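Local coordinates for ESX secretion system protein EccC (Thermomonospora curvata, PDB 4NH0) that forms part of the ESX type VII secretion system that exports EsxA and EsxB, has weak intrinsic ATPase activity and may be the translocase subunit, at residues Glu688-Leu694 with Phe765-Val771; Arg723-Ala727 with Glu928-Ser932; Leu733-Glu737 with Arg795-Ile801; Asn774-Arg779 with Glu812-Ile817. All blocks are in the same frame, centred on the assembly; numbering follows the deposited sequence.

Contacts 1, 3 and 4 lie within the second FtsK domain, whereas contact 2 joins that domain to the third. At the middle is contact 1, a pair of parallel strands in the domain's mixed sheet; its centre is about 12 Å from that of contact 3, 16 Å from contact 2 and 20 Å from contact 4. Helix 719-742, which follows strand 689-694 and its edge neighbour 710-714, supplies one segment to contact 2 and another to contact 3. Strand 767-772 leads directly into helix 775-781 of contact 4, close to bound ATP. Along the chain, contacts 1 and 3 interleave, while the segments of contact 2 are 201 residues apart. Contact 2 thus fastens the second domain to the third.

Contact 1: Glu688-Leu694 with Phe765-Val771; sequences EVQFYCL and FGDVFLV
Two adjacent parallel strands of the P-loop NTPase sheet, 689-694 and 767-771, run side by side with their axes 4.6 Å apart and 13° from parallel. The register is V689-D767, Q690-V768, F691-F769, Y692-L770 and C693-V771. Backbone hydrogen bonds run from D767 N to E688 O (2.9 Å), Q690 N to D767 O (3.0 Å), F769 N to Q690 O (2.7 Å), Y692 N to F769 O (2.9 Å), V771 N to Y692 O (2.8 Å) and L694 N to V771 O (2.6 Å). V689, F691, C693, D767, F769 and V771 share one face, under helix 669-683. F691 and F769, both m with chi2 near 90°, lie at 19° with centroids 5.2 Å apart, slid so far that they barely overlap. On the other face, facing helix 719-742, Y692 (m) sets CD1 3.6 Å from V768 CG1 (t), and its hydroxyl hydrogen-bonds to P898 O. Q690 folds back (m, p): NE2 meets P686 O, and OE1 accepts G766 N at 2.8 Å.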
# COMPACT_ATOMS: atom_id res chain seq x y z
N GLU A 688 21.01 -1.17 -4.01
CA GLU A 688 20.58 -1.65 -2.70
C GLU A 688 19.19 -2.26 -2.75
O GLU A 688 18.88 -3.19 -2.01
CB GLU A 688 20.62 -0.51 -1.68
CG GLU A 688 22.03 -0.05 -1.32
CD GLU A 688 22.03 1.16 -0.41
OE1 GLU A 688 22.91 1.23 0.48
OE2 GLU A 688 21.17 2.04 -0.57
N VAL A 689 18.35 -1.73 -3.63
CA VAL A 689 17.00 -2.26 -3.81
C VAL A 689 16.64 -2.38 -5.29
O VAL A 689 17.11 -1.61 -6.12
CB VAL A 689 15.94 -1.38 -3.12
CG1 VAL A 689 16.10 -1.43 -1.61
CG2 VAL A 689 16.02 0.05 -3.62
N GLN A 690 15.82 -3.37 -5.61
CA GLN A 690 15.31 -3.55 -6.97
C GLN A 690 13.83 -3.89 -6.94
O GLN A 690 13.37 -4.58 -6.03
CB GLN A 690 16.09 -4.63 -7.71
CG GLN A 690 17.53 -4.28 -8.02
CD GLN A 690 18.47 -4.61 -6.88
OE1 GLN A 690 18.30 -5.63 -6.20
NE2 GLN A 690 19.46 -3.76 -6.66
N PHE A 691 13.08 -3.41 -7.93
CA PHE A 691 11.64 -3.63 -7.97
C PHE A 691 11.20 -4.27 -9.28
O PHE A 691 11.60 -3.84 -10.36
CB PHE A 691 10.90 -2.31 -7.76
CG PHE A 691 11.22 -1.62 -6.47
CD1 PHE A 691 12.28 -0.73 -6.39
CD2 PHE A 691 10.47 -1.87 -5.33
CE1 PHE A 691 12.58 -0.10 -5.20
CE2 PHE A 691 10.77 -1.24 -4.14
CZ PHE A 691 11.82 -0.36 -4.07
N TYR A 692 10.38 -5.30 -9.17
CA TYR A 692 9.83 -5.98 -10.33
C TYR A 692 8.32 -6.13 -10.17
O TYR A 692 7.85 -6.84 -9.27
CB TYR A 692 10.51 -7.33 -10.53
CG TYR A 692 12.00 -7.21 -10.73
CD1 TYR A 692 12.87 -7.22 -9.65
CD2 TYR A 692 12.54 -7.06 -12.00
CE1 TYR A 692 14.23 -7.09 -9.82
CE2 TYR A 692 13.90 -6.94 -12.18
CZ TYR A 692 14.74 -6.95 -11.09
OH TYR A 692 16.10 -6.82 -11.28
N CYS A 693 7.57 -5.46 -11.03
CA CYS A 693 6.15 -5.25 -10.79
C CYS A 693 5.24 -6.02 -11.74
O CYS A 693 5.55 -6.22 -12.91
CB CYS A 693 5.82 -3.76 -10.89
SG CYS A 693 6.93 -2.71 -9.93
N LEU A 694 4.11 -6.46 -11.20
CA LEU A 694 3.04 -7.06 -11.98
C LEU A 694 1.80 -6.19 -11.83
O LEU A 694 0.99 -6.40 -10.93
CB LEU A 694 2.75 -8.49 -11.51
CG LEU A 694 3.53 -9.65 -12.14
CD1 LEU A 694 5.02 -9.43 -12.07
CD2 LEU A 694 3.16 -10.95 -11.44
N PHE A 765 22.52 -8.39 -7.24
CA PHE A 765 21.26 -7.90 -6.68
C PHE A 765 21.44 -7.44 -5.25
O PHE A 765 22.42 -7.78 -4.59
CB PHE A 765 20.18 -8.98 -6.74
CG PHE A 765 19.73 -9.33 -8.13
CD1 PHE A 765 18.73 -8.60 -8.74
CD2 PHE A 765 20.30 -10.38 -8.81
CE1 PHE A 765 18.31 -8.92 -10.01
CE2 PHE A 765 19.88 -10.71 -10.08
CZ PHE A 765 18.88 -9.98 -10.68
N GLY A 766 20.48 -6.66 -4.76
CA GLY A 766 20.43 -6.28 -3.36
C GLY A 766 19.19 -6.88 -2.74
O GLY A 766 19.01 -8.09 -2.74
N ASP A 767 18.32 -6.03 -2.19
CA ASP A 767 17.02 -6.47 -1.72
C ASP A 767 16.00 -6.35 -2.85
O ASP A 767 15.69 -5.26 -3.31
CB ASP A 767 16.56 -5.65 -0.52
CG ASP A 767 17.25 -6.06 0.77
OD1 ASP A 767 18.34 -5.54 1.05
OD2 ASP A 767 16.69 -6.91 1.49
N VAL A 768 15.49 -7.50 -3.30
CA VAL A 768 14.57 -7.53 -4.43
C VAL A 768 13.12 -7.51 -3.97
O VAL A 768 12.74 -8.25 -3.06
CB VAL A 768 14.82 -8.76 -5.31
CG1 VAL A 768 13.96 -8.71 -6.55
CG2 VAL A 768 16.28 -8.83 -5.69
N PHE A 769 12.32 -6.66 -4.59
CA PHE A 769 10.91 -6.54 -4.25
C PHE A 769 10.02 -6.94 -5.43
O PHE A 769 10.07 -6.32 -6.49
CB PHE A 769 10.58 -5.12 -3.81
CG PHE A 769 11.26 -4.71 -2.53
CD1 PHE A 769 12.55 -4.20 -2.55
CD2 PHE A 769 10.61 -4.83 -1.32
CE1 PHE A 769 13.17 -3.82 -1.38
CE2 PHE A 769 11.24 -4.46 -0.14
CZ PHE A 769 12.52 -3.95 -0.17
N LEU A 770 9.21 -7.97 -5.23
CA LEU A 770 8.26 -8.41 -6.24
C LEU A 770 6.88 -7.82 -5.95
O LEU A 770 6.24 -8.18 -4.96
CB LEU A 770 8.18 -9.93 -6.30
CG LEU A 770 7.17 -10.52 -7.27
CD1 LEU A 770 7.51 -10.15 -8.70
CD2 LEU A 770 7.09 -12.03 -7.11
N VAL A 771 6.43 -6.91 -6.81
CA VAL A 771 5.18 -6.20 -6.58
C VAL A 771 4.05 -6.73 -7.45
O VAL A 771 4.18 -6.82 -8.67
CB VAL A 771 5.34 -4.69 -6.83
CG1 VAL A 771 4.07 -3.95 -6.45
CG2 VAL A 771 6.53 -4.15 -6.05

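Contact 2: Arg723-Ala727 with Glu928-Ser932; sequences RRTVA and EDSLS
Three side chains on one flank of helix 719-742, R723, R724 and A727, meet the loop 928-932. The nearest CA pairs are R724-E928 at 7.2 Å and A727-D929 at 6.2 Å. R723 (m, t, t) points toward the loop and donates NH1 to E928 OE2 at 2.8 Å, a salt bridge; a long, weak ion pair links the same NH1 to D720. E928 is extended (t, t) to meet it. R724 curls instead, with chi1, chi2 and chi3 all m, and gives NH1 to the main-chain E928 O at 2.6 Å, while its NE is satisfied by R901 O in the linker leading to the third domain. NH2 makes a weak long ion pair with E728. The loop is the turn of a beta hairpin, between antiparallel strands 922-927 and 933-936 of the third FtsK domain, so these arginines of the second domain hold a hairpin of the next. L931 takes a left-handed backbone (phi 56°, psi 32°) and lays CD1 over one face of the R724 guanidinium, 3.4 Å from R724 NH2. Within the turn S930 OG and S932 OG are hydrogen-bonded at 2.7 Å, and D927 OD1 accepts S932 N. A727 CB rests 3.6 Å from D929 O.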
# COMPACT_ATOMS: atom_id res chain seq x y z
N ARG A 723 5.48 -14.27 -16.53
CA ARG A 723 6.05 -15.54 -16.12
C ARG A 723 7.54 -15.41 -15.83
O ARG A 723 8.05 -15.98 -14.87
CB ARG A 723 5.83 -16.62 -17.19
CG ARG A 723 4.40 -16.75 -17.67
CD ARG A 723 4.27 -17.93 -18.63
NE ARG A 723 3.21 -17.73 -19.60
CZ ARG A 723 3.39 -17.21 -20.81
NH1 ARG A 723 4.60 -16.83 -21.19
NH2 ARG A 723 2.37 -17.06 -21.63
N ARG A 724 8.22 -14.64 -16.67
CA ARG A 724 9.67 -14.46 -16.54
C ARG A 724 10.04 -13.61 -15.33
O ARG A 724 11.06 -13.85 -14.69
CB ARG A 724 10.23 -13.83 -17.81
CG ARG A 724 10.39 -14.80 -18.96
CD ARG A 724 11.28 -15.96 -18.57
NE ARG A 724 12.57 -15.50 -18.07
CZ ARG A 724 13.42 -16.25 -17.38
NH1 ARG A 724 13.12 -17.51 -17.10
NH2 ARG A 724 14.57 -15.74 -16.96
N THR A 725 9.21 -12.61 -15.03
CA THR A 725 9.44 -11.76 -13.87
C THR A 725 9.45 -12.59 -12.59
O THR A 725 10.24 -12.34 -11.68
CB THR A 725 8.36 -10.66 -13.76
OG1 THR A 725 8.37 -9.86 -14.94
CG2 THR A 725 8.63 -9.77 -12.56
N VAL A 726 8.57 -13.58 -12.53
CA VAL A 726 8.51 -14.48 -11.38
C VAL A 726 9.62 -15.52 -11.46
O VAL A 726 10.21 -15.89 -10.44
CB VAL A 726 7.14 -15.18 -11.29
CG1 VAL A 726 7.08 -16.09 -10.08
CG2 VAL A 726 6.03 -14.15 -11.25
N ALA A 727 9.92 -15.97 -12.67
CA ALA A 727 10.95 -16.98 -12.88
C ALA A 727 12.34 -16.44 -12.56
O ALA A 727 13.20 -17.17 -12.06
CB ALA A 727 10.91 -17.48 -14.32
N GLU A 928 11.53 -21.67 -20.91
CA GLU A 928 11.14 -20.41 -20.29
C GLU A 928 11.41 -20.43 -18.80
O GLU A 928 11.61 -19.39 -18.17
CB GLU A 928 9.66 -20.11 -20.55
CG GLU A 928 9.21 -18.74 -20.08
CD GLU A 928 7.71 -18.57 -20.13
OE1 GLU A 928 6.99 -19.50 -19.72
OE2 GLU A 928 7.25 -17.50 -20.58
N ASP A 929 11.43 -21.63 -18.23
CA ASP A 929 11.52 -21.80 -16.78
C ASP A 929 12.81 -21.22 -16.20
O ASP A 929 12.76 -20.41 -15.27
CB ASP A 929 11.41 -23.28 -16.42
CG ASP A 929 11.13 -23.50 -14.95
OD1 ASP A 929 9.95 -23.48 -14.56
OD2 ASP A 929 12.10 -23.68 -14.18
N SER A 930 13.95 -21.64 -16.73
CA SER A 930 15.24 -21.21 -16.20
C SER A 930 16.22 -20.81 -17.30
O SER A 930 17.39 -20.59 -17.03
CB SER A 930 15.85 -22.32 -15.34
OG SER A 930 15.94 -23.53 -16.07
N LEU A 931 15.72 -20.73 -18.53
CA LEU A 931 16.53 -20.37 -19.69
C LEU A 931 17.72 -21.31 -19.86
O LEU A 931 18.78 -20.91 -20.35
CB LEU A 931 17.01 -18.93 -19.60
CG LEU A 931 15.93 -17.85 -19.66
CD1 LEU A 931 16.55 -16.47 -19.58
CD2 LEU A 931 15.11 -17.99 -20.92
N SER A 932 17.54 -22.56 -19.47
CA SER A 932 18.59 -23.57 -19.59
C SER A 932 18.30 -24.47 -20.79
O SER A 932 17.15 -24.66 -21.17
CB SER A 932 18.69 -24.40 -18.31
OG SER A 932 17.42 -24.84 -17.88

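Contact 3: Leu733-Glu737 with Arg795-Ile801; sequences LEQRE and RGLGYGI
R795, with chi1 p and the rest of its chain extended, points toward helix 719-742 and forms a salt bridge from NH2 to E737 OE2 at 2.9 Å. The nearest CA pairs are L733-G796 (6.7 Å) and R736-Y799 (6.4 Å). G796 CA sits 4.0 Å from L733 CD1, and G796 O accepts both Y799 N (2.9 Å) and I801 N (2.7 Å); 796-798 have helical phi/psi without regular helix bonds. This is the return from helix 784-795 to strand 801-807, the later part of a beta-alpha-beta crossover that begins at strand 767-772. Y799 (m) turns toward the helix: its ring face covers E737 CA, a CH-pi contact 4.2 Å from the centroid, and its CB lies 3.9 Å from L733 CD1. Y799 O accepts R736 NH1 at 2.7 Å; R736 is also salt-bridged through NE to D763, and its NH2 reaches G766 O. G800 follows with positive phi (78°), and a CB there would clash with R736 NH1. I801 completes the apolar packing, its CD1 3.9 Å from L733 CD1 (t, p).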
# COMPACT_ATOMS: atom_id res chain seq x y z
N LEU A 733 16.50 -16.67 -5.90
CA LEU A 733 16.28 -17.25 -4.59
C LEU A 733 17.04 -18.56 -4.45
O LEU A 733 17.73 -18.78 -3.45
CB LEU A 733 14.79 -17.48 -4.35
CG LEU A 733 14.41 -18.03 -2.97
CD1 LEU A 733 14.98 -17.15 -1.88
CD2 LEU A 733 12.90 -18.15 -2.84
N GLU A 734 16.93 -19.42 -5.45
CA GLU A 734 17.63 -20.70 -5.45
C GLU A 734 19.14 -20.50 -5.47
O GLU A 734 19.88 -21.27 -4.87
CB GLU A 734 17.19 -21.55 -6.64
CG GLU A 734 15.71 -21.89 -6.65
CD GLU A 734 15.28 -22.56 -7.94
OE1 GLU A 734 16.15 -23.07 -8.67
OE2 GLU A 734 14.06 -22.57 -8.22
N GLN A 735 19.58 -19.46 -6.18
CA GLN A 735 21.00 -19.14 -6.25
C GLN A 735 21.53 -18.69 -4.89
O GLN A 735 22.57 -19.16 -4.44
CB GLN A 735 21.25 -18.06 -7.30
CG GLN A 735 22.69 -17.56 -7.34
CD GLN A 735 22.91 -16.49 -8.39
OE1 GLN A 735 22.10 -16.32 -9.30
NE2 GLN A 735 24.00 -15.76 -8.27
N ARG A 736 20.79 -17.80 -4.25
CA ARG A 736 21.18 -17.31 -2.93
C ARG A 736 21.02 -18.38 -1.86
O ARG A 736 21.69 -18.33 -0.83
CB ARG A 736 20.35 -16.08 -2.56
CG ARG A 736 20.72 -14.84 -3.34
CD ARG A 736 19.98 -13.62 -2.84
NE ARG A 736 20.51 -12.38 -3.41
CZ ARG A 736 20.05 -11.17 -3.13
NH1 ARG A 736 19.04 -11.02 -2.28
NH2 ARG A 736 20.59 -10.10 -3.69
N GLU A 737 20.13 -19.34 -2.10
CA GLU A 737 19.93 -20.44 -1.16
C GLU A 737 21.19 -21.29 -1.05
O GLU A 737 21.51 -21.79 0.03
CB GLU A 737 18.75 -21.31 -1.60
CG GLU A 737 17.40 -20.85 -1.09
CD GLU A 737 16.28 -21.78 -1.50
OE1 GLU A 737 16.49 -22.61 -2.41
OE2 GLU A 737 15.18 -21.69 -0.91
N ARG A 795 10.19 -18.19 2.14
CA ARG A 795 11.60 -18.36 2.47
C ARG A 795 12.49 -17.29 1.86
O ARG A 795 13.71 -17.42 1.86
CB ARG A 795 12.08 -19.74 2.01
CG ARG A 795 11.63 -20.11 0.61
CD ARG A 795 12.20 -21.44 0.16
NE ARG A 795 11.73 -21.80 -1.18
CZ ARG A 795 12.17 -22.85 -1.87
NH1 ARG A 795 11.69 -23.10 -3.07
NH2 ARG A 795 13.10 -23.64 -1.35
N GLY A 796 11.88 -16.22 1.35
CA GLY A 796 12.62 -15.19 0.65
C GLY A 796 13.23 -14.12 1.54
O GLY A 796 14.26 -13.55 1.20
N LEU A 797 12.59 -13.85 2.68
CA LEU A 797 13.04 -12.78 3.57
C LEU A 797 14.44 -13.03 4.12
O LEU A 797 15.20 -12.09 4.33
CB LEU A 797 12.06 -12.61 4.73
CG LEU A 797 10.77 -11.87 4.37
CD1 LEU A 797 9.91 -11.65 5.60
CD2 LEU A 797 11.10 -10.55 3.70
N GLY A 798 14.77 -14.30 4.35
CA GLY A 798 16.08 -14.66 4.85
C GLY A 798 17.16 -14.48 3.80
O GLY A 798 18.35 -14.48 4.12
N TYR A 799 16.74 -14.33 2.55
CA TYR A 799 17.68 -14.19 1.45
C TYR A 799 17.45 -12.89 0.68
O TYR A 799 17.92 -12.74 -0.45
CB TYR A 799 17.57 -15.39 0.50
CG TYR A 799 17.99 -16.69 1.15
CD1 TYR A 799 19.32 -16.94 1.45
CD2 TYR A 799 17.05 -17.66 1.47
CE1 TYR A 799 19.71 -18.12 2.04
CE2 TYR A 799 17.43 -18.85 2.07
CZ TYR A 799 18.76 -19.07 2.35
OH TYR A 799 19.15 -20.25 2.94
N GLY A 800 16.74 -11.95 1.29
CA GLY A 800 16.56 -10.63 0.72
C GLY A 800 15.55 -10.54 -0.41
O GLY A 800 15.61 -9.61 -1.22
N ILE A 801 14.63 -11.49 -0.47
CA ILE A 801 13.55 -11.43 -1.45
C ILE A 801 12.24 -11.07 -0.74
O ILE A 801 11.77 -11.80 0.11
CB ILE A 801 13.37 -12.75 -2.21
CG1 ILE A 801 14.47 -12.92 -3.26
CG2 ILE A 801 12.03 -12.80 -2.90
CD1 ILE A 801 15.77 -13.46 -2.73

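Contact 4: Asn774-Arg779 with Glu812-Ile817; sequences NWLTLR and EFRTSI
W775 lays one face of its indole against F813, with W775 CG 3.4 Å from F813 CE1; the five-membered ring and the F813 ring meet obliquely, centroids 4.6 Å apart and planes at 34°. The pair joins the start of helix 775-781, which follows strand 767-772 of the P-loop NTPase sheet, to the loop beyond the adjacent strand 801-807. W775 (chi1 t) points toward that loop, and its CH2 packs 3.5 Å from I817 CD1 (t, t), over L805 of the strand. The closest CA pairs are L776-E812 at 6.1 Å and W775-F813 at 7.2 Å. N774 is the N-cap: OD1 accepts weak hydrogen bonds from L776 N (3.2 Å) and T777 N (3.5 Å). Its side chain lies about 6 Å from the bound ATP and magnesium, and by sequence comparison it occupies the place of E425, the inferred active-site residue of the first FtsK domain, consistent with hydrolysis being probably confined to that domain. E812 (m, t) runs back along the helix start, its OE1 3.3 Å from L776 CB and hydrogen-bonded to N808 N. After it F813 and R814 are extended. R814 and R779 crowd together, NH2 to NH2 at 3.1 Å; E786 offsets the charge, salt-bridged to R814 and weakly paired with R779. R779 (p, t, m) gives NH1 to E812 O at 2.8 Å.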
# COMPACT_ATOMS: atom_id res chain seq x y z
N ASN A 774 -2.84 -6.50 -8.18
CA ASN A 774 -4.09 -7.18 -7.87
C ASN A 774 -3.88 -8.68 -7.78
O ASN A 774 -3.85 -9.37 -8.80
CB ASN A 774 -5.15 -6.85 -8.91
CG ASN A 774 -6.55 -7.20 -8.46
OD1 ASN A 774 -6.76 -8.10 -7.65
ND2 ASN A 774 -7.53 -6.49 -9.00
N TRP A 775 -3.72 -9.17 -6.56
CA TRP A 775 -3.45 -10.58 -6.33
C TRP A 775 -4.56 -11.48 -6.86
O TRP A 775 -4.31 -12.60 -7.29
CB TRP A 775 -3.25 -10.84 -4.83
CG TRP A 775 -2.92 -12.25 -4.51
CD1 TRP A 775 -3.77 -13.21 -4.05
CD2 TRP A 775 -1.64 -12.89 -4.64
NE1 TRP A 775 -3.10 -14.40 -3.87
CE2 TRP A 775 -1.79 -14.22 -4.23
CE3 TRP A 775 -0.38 -12.45 -5.06
CZ2 TRP A 775 -0.74 -15.13 -4.23
CZ3 TRP A 775 0.67 -13.35 -5.05
CH2 TRP A 775 0.48 -14.67 -4.64
N LEU A 776 -5.79 -10.98 -6.81
CA LEU A 776 -6.94 -11.73 -7.31
C LEU A 776 -6.79 -12.01 -8.80
O LEU A 776 -7.02 -13.13 -9.25
CB LEU A 776 -8.24 -10.97 -7.04
CG LEU A 776 -9.53 -11.66 -7.49
CD1 LEU A 776 -9.70 -12.98 -6.77
CD2 LEU A 776 -10.72 -10.75 -7.26
N THR A 777 -6.41 -10.99 -9.55
CA THR A 777 -6.20 -11.12 -10.99
C THR A 777 -5.12 -12.16 -11.28
O THR A 777 -5.21 -12.90 -12.26
CB THR A 777 -5.79 -9.77 -11.62
OG1 THR A 777 -6.78 -8.78 -11.32
CG2 THR A 777 -5.64 -9.90 -13.13
N LEU A 778 -4.11 -12.22 -10.42
CA LEU A 778 -3.00 -13.14 -10.59
C LEU A 778 -3.43 -14.60 -10.41
O LEU A 778 -3.09 -15.45 -11.22
CB LEU A 778 -1.87 -12.82 -9.62
CG LEU A 778 -0.70 -13.79 -9.67
CD1 LEU A 778 0.08 -13.62 -10.97
CD2 LEU A 778 0.20 -13.61 -8.48
N ARG A 779 -4.17 -14.87 -9.34
CA ARG A 779 -4.57 -16.23 -9.02
C ARG A 779 -5.75 -16.71 -9.87
O ARG A 779 -6.35 -17.74 -9.58
CB ARG A 779 -4.91 -16.36 -7.54
CG ARG A 779 -5.95 -15.38 -7.05
CD ARG A 779 -6.35 -15.68 -5.61
NE ARG A 779 -6.80 -17.06 -5.46
CZ ARG A 779 -7.38 -17.55 -4.37
NH1 ARG A 779 -7.60 -16.76 -3.33
NH2 ARG A 779 -7.76 -18.82 -4.32
N GLU A 812 -9.09 -12.65 -0.26
CA GLU A 812 -8.62 -12.98 -1.60
C GLU A 812 -7.20 -13.54 -1.54
O GLU A 812 -6.75 -14.22 -2.47
CB GLU A 812 -8.68 -11.75 -2.51
CG GLU A 812 -10.09 -11.24 -2.74
CD GLU A 812 -10.15 -10.04 -3.65
OE1 GLU A 812 -9.09 -9.63 -4.17
OE2 GLU A 812 -11.26 -9.50 -3.85
N PHE A 813 -6.51 -13.26 -0.44
CA PHE A 813 -5.24 -13.92 -0.16
C PHE A 813 -5.53 -15.26 0.51
O PHE A 813 -6.31 -15.32 1.46
CB PHE A 813 -4.36 -13.07 0.75
CG PHE A 813 -3.78 -11.85 0.08
CD1 PHE A 813 -2.81 -11.98 -0.89
CD2 PHE A 813 -4.20 -10.59 0.45
CE1 PHE A 813 -2.28 -10.86 -1.50
CE2 PHE A 813 -3.67 -9.47 -0.16
CZ PHE A 813 -2.71 -9.60 -1.14
N ARG A 814 -4.91 -16.32 0.02
CA ARG A 814 -5.07 -17.63 0.65
C ARG A 814 -4.53 -17.60 2.07
O ARG A 814 -3.65 -16.81 2.39
CB ARG A 814 -4.37 -18.72 -0.17
CG ARG A 814 -5.12 -19.11 -1.43
CD ARG A 814 -4.64 -20.44 -1.97
NE ARG A 814 -5.42 -20.87 -3.13
CZ ARG A 814 -6.55 -21.57 -3.05
NH1 ARG A 814 -7.03 -21.91 -1.86
NH2 ARG A 814 -7.20 -21.91 -4.15
N THR A 815 -5.08 -18.47 2.92
CA THR A 815 -4.71 -18.52 4.33
C THR A 815 -3.22 -18.81 4.52
O THR A 815 -2.63 -18.42 5.53
CB THR A 815 -5.52 -19.59 5.08
OG1 THR A 815 -5.39 -20.85 4.41
CG2 THR A 815 -6.99 -19.20 5.12
N SER A 816 -2.62 -19.47 3.54
CA SER A 816 -1.22 -19.86 3.62
C SER A 816 -0.27 -18.69 3.41
O SER A 816 0.76 -18.59 4.08
CB SER A 816 -0.92 -20.96 2.60
OG SER A 816 -1.22 -20.53 1.28
N ILE A 817 -0.62 -17.80 2.48
CA ILE A 817 0.27 -16.70 2.12
C ILE A 817 -0.10 -15.40 2.84
O ILE A 817 0.75 -14.53 3.03
CB ILE A 817 0.26 -16.46 0.59
CG1 ILE A 817 1.35 -15.47 0.18
CG2 ILE A 817 -1.11 -16.00 0.12
CD1 ILE A 817 1.45 -15.26 -1.30